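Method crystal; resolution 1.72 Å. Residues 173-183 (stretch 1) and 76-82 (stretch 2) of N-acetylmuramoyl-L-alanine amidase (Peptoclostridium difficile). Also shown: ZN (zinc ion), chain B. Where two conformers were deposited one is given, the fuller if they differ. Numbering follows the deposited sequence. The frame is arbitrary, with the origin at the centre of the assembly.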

# COMPACT_ATOMS: atom_id res chain seq x y z
N GLY A 173 -7.56 8.71 -1.32
CA GLY A 173 -6.45 9.22 -2.09
C GLY A 173 -5.81 8.13 -2.94
O GLY A 173 -5.50 8.33 -4.11
N ILE A 174 -5.61 6.96 -2.33
CA ILE A 174 -5.04 5.83 -3.06
C ILE A 174 -5.95 5.38 -4.20
O ILE A 174 -5.49 5.16 -5.32
CB ILE A 174 -4.76 4.64 -2.12
CG1 ILE A 174 -3.72 5.04 -1.06
CG2 ILE A 174 -4.27 3.44 -2.91
CD1 ILE A 174 -3.61 4.02 0.07
N VAL A 175 -7.25 5.25 -3.92
CA VAL A 175 -8.21 4.90 -4.96
C VAL A 175 -8.10 5.83 -6.16
O VAL A 175 -7.97 5.38 -7.30
CB VAL A 175 -9.65 4.95 -4.44
CG1 VAL A 175 -10.64 4.75 -5.58
CG2 VAL A 175 -9.86 3.87 -3.38
N GLN A 176 -8.13 7.13 -5.90
CA GLN A 176 -8.11 8.09 -6.99
C GLN A 176 -6.81 8.03 -7.79
O GLN A 176 -6.82 8.22 -9.00
CB GLN A 176 -8.39 9.51 -6.48
CG GLN A 176 -9.82 9.69 -5.98
CD GLN A 176 -10.86 9.29 -7.02
OE1 GLN A 176 -10.64 9.42 -8.22
NE2 GLN A 176 -12.00 8.80 -6.54
N GLY A 177 -5.70 7.75 -7.11
CA GLY A 177 -4.42 7.60 -7.79
C GLY A 177 -4.41 6.39 -8.70
O GLY A 177 -3.96 6.45 -9.85
N VAL A 178 -4.89 5.27 -8.18
CA VAL A 178 -5.00 4.05 -8.97
C VAL A 178 -5.91 4.25 -10.18
O VAL A 178 -5.55 3.86 -11.29
CB VAL A 178 -5.52 2.90 -8.12
CG1 VAL A 178 -5.80 1.66 -8.98
CG2 VAL A 178 -4.52 2.57 -7.03
N LEU A 179 -7.08 4.85 -9.96
CA LEU A 179 -8.05 5.04 -11.05
C LEU A 179 -7.49 5.97 -12.12
O LEU A 179 -7.71 5.76 -13.31
CB LEU A 179 -9.37 5.60 -10.51
CG LEU A 179 -10.22 4.70 -9.61
CD1 LEU A 179 -11.44 5.44 -9.12
CD2 LEU A 179 -10.63 3.47 -10.39
N SER A 180 -6.76 6.98 -11.67
CA SER A 180 -6.12 7.93 -12.57
C SER A 180 -5.03 7.26 -13.39
O SER A 180 -4.83 7.59 -14.56
CB SER A 180 -5.54 9.10 -11.77
OG SER A 180 -4.84 9.99 -12.61
N TYR A 181 -4.33 6.30 -12.79
CA TYR A 181 -3.34 5.53 -13.53
C TYR A 181 -4.03 4.63 -14.56
O TYR A 181 -3.68 4.66 -15.75
CB TYR A 181 -2.49 4.66 -12.59
CG TYR A 181 -1.53 3.77 -13.35
CD1 TYR A 181 -0.35 4.27 -13.88
CD2 TYR A 181 -1.81 2.42 -13.55
CE1 TYR A 181 0.53 3.47 -14.58
CE2 TYR A 181 -0.93 1.60 -14.25
CZ TYR A 181 0.23 2.13 -14.77
OH TYR A 181 1.10 1.33 -15.46
N LEU A 182 -5.01 3.86 -14.10
CA LEU A 182 -5.76 2.91 -14.93
C LEU A 182 -6.53 3.57 -16.07
O LEU A 182 -6.71 2.98 -17.14
CB LEU A 182 -6.76 2.12 -14.08
CG LEU A 182 -6.24 1.13 -13.04
CD1 LEU A 182 -7.38 0.64 -12.18
CD2 LEU A 182 -5.56 -0.04 -13.71
N ASP A 183 -7.01 4.79 -15.83
CA ASP A 183 -7.76 5.53 -16.84
C ASP A 183 -6.86 5.88 -18.01
O ASP A 183 -7.32 6.06 -19.14
CB ASP A 183 -8.35 6.81 -16.24
CG ASP A 183 -9.05 7.67 -17.27
OD1 ASP A 183 -9.90 7.14 -18.02
OD2 ASP A 183 -8.73 8.88 -17.35
ZN ZN B . 6.13 -3.33 6.60
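Stretch 2 76-82: DVLVSIH

Packing of the 76-82 segment against the helix 173-183. Asp-76 lies in loop or turn, and from Val-77 to His-82 the chain is an extended β-strand that continues beyond the segment, with phi between -98° and -138° and psi between 116° and 172°. The strand runs nearly antiparallel to the helix: their N-to-C directions make an angle of 160°, the signed crossing angle is 160°, and the axes approach to 10.9 Å. Val-77 lies level with Val-178, their CA atoms 8.2 Å apart. Seven i to i+4 hydrogen bonds hold the helix backbone within the stretch, such as Val-178 N to Ile-174 O at 2.9 Å, and no hydrogen bond crosses to the strand.

All the close contacts across the stretches are between apolar side chains; 248 Å² is buried between the two stretches, both sides summed. Strand alternation places Val-77, Val-79 and Ile-81 against the helix, while Leu-78, Ser-80 and His-82 are out of its reach. Because the directions oppose, successive contacts climb the strand as they descend the helix. Val-77, the most covered residue, meets the C-terminal part of stretch 1: its CG2 lies 3.8 Å from Leu-182 CD2 and 4.0 Å from Tyr-181 CD2, approaching the tyrosine ring obliquely. The CA-to-CB bond of Leu-182 points sideways, but the m,t rotamer brings its end nearer the strand. One turn back, Val-178 CG2 packs 4.2 Å from Val-79 CG2; a further turn back, Ile-174 CG2 reaches Val-79 CG1 at 4.5 Å. Ile-174 CD1 also meets Ile-81 CD1 at 4.1 Å; Ile-81 likewise starts sideways and brings its end closer with both chi angles m.

Metal coordination belongs to the strand's other set of side chains: His-82 ND1 binds the zinc ion at 2.1 Å, alongside two ligand atoms from elsewhere in the structure.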

# COMPACT_ATOMS: atom_id res chain seq x y z
N ASP A 76 -3.81 -6.31 -12.90
CA ASP A 76 -3.26 -5.23 -13.71
C ASP A 76 -2.33 -4.32 -12.91
O ASP A 76 -1.36 -3.76 -13.45
CB ASP A 76 -4.37 -4.41 -14.35
CG ASP A 76 -5.22 -5.22 -15.30
OD1 ASP A 76 -4.79 -5.42 -16.46
OD2 ASP A 76 -6.31 -5.67 -14.89
N VAL A 77 -2.65 -4.17 -11.62
CA VAL A 77 -1.92 -3.31 -10.69
C VAL A 77 -1.77 -4.05 -9.36
O VAL A 77 -2.72 -4.73 -8.95
CB VAL A 77 -2.72 -2.00 -10.46
CG1 VAL A 77 -2.35 -1.32 -9.15
CG2 VAL A 77 -2.54 -1.04 -11.64
N LEU A 78 -0.62 -3.92 -8.69
CA LEU A 78 -0.46 -4.43 -7.33
C LEU A 78 -0.20 -3.24 -6.41
O LEU A 78 0.67 -2.41 -6.70
CB LEU A 78 0.71 -5.43 -7.25
CG LEU A 78 1.05 -6.06 -5.89
CD1 LEU A 78 1.75 -7.36 -6.12
CD2 LEU A 78 1.95 -5.16 -5.04
N VAL A 79 -0.93 -3.17 -5.30
CA VAL A 79 -0.66 -2.14 -4.29
C VAL A 79 -0.45 -2.83 -2.95
O VAL A 79 -1.36 -3.50 -2.43
CB VAL A 79 -1.79 -1.10 -4.17
CG1 VAL A 79 -1.43 -0.02 -3.13
CG2 VAL A 79 -2.06 -0.45 -5.52
N SER A 80 0.77 -2.70 -2.42
CA SER A 80 1.09 -3.26 -1.11
C SER A 80 0.97 -2.13 -0.10
O SER A 80 1.40 -1.00 -0.38
CB SER A 80 2.50 -3.84 -1.10
OG SER A 80 2.78 -4.49 0.13
N ILE A 81 0.41 -2.44 1.06
CA ILE A 81 0.16 -1.42 2.08
C ILE A 81 1.01 -1.72 3.31
O ILE A 81 0.85 -2.78 3.93
CB ILE A 81 -1.32 -1.42 2.49
CG1 ILE A 81 -2.20 -1.03 1.29
CG2 ILE A 81 -1.56 -0.47 3.67
CD1 ILE A 81 -1.95 0.39 0.78
N HIS A 82 1.93 -0.82 3.66
CA HIS A 82 2.82 -1.01 4.80
C HIS A 82 2.87 0.29 5.61
O HIS A 82 2.32 1.29 5.18
CB HIS A 82 4.23 -1.32 4.33
CG HIS A 82 4.45 -2.76 3.98
ND1 HIS A 82 5.25 -3.59 4.74
CD2 HIS A 82 4.00 -3.51 2.94
CE1 HIS A 82 5.28 -4.79 4.19
NE2 HIS A 82 4.53 -4.77 3.10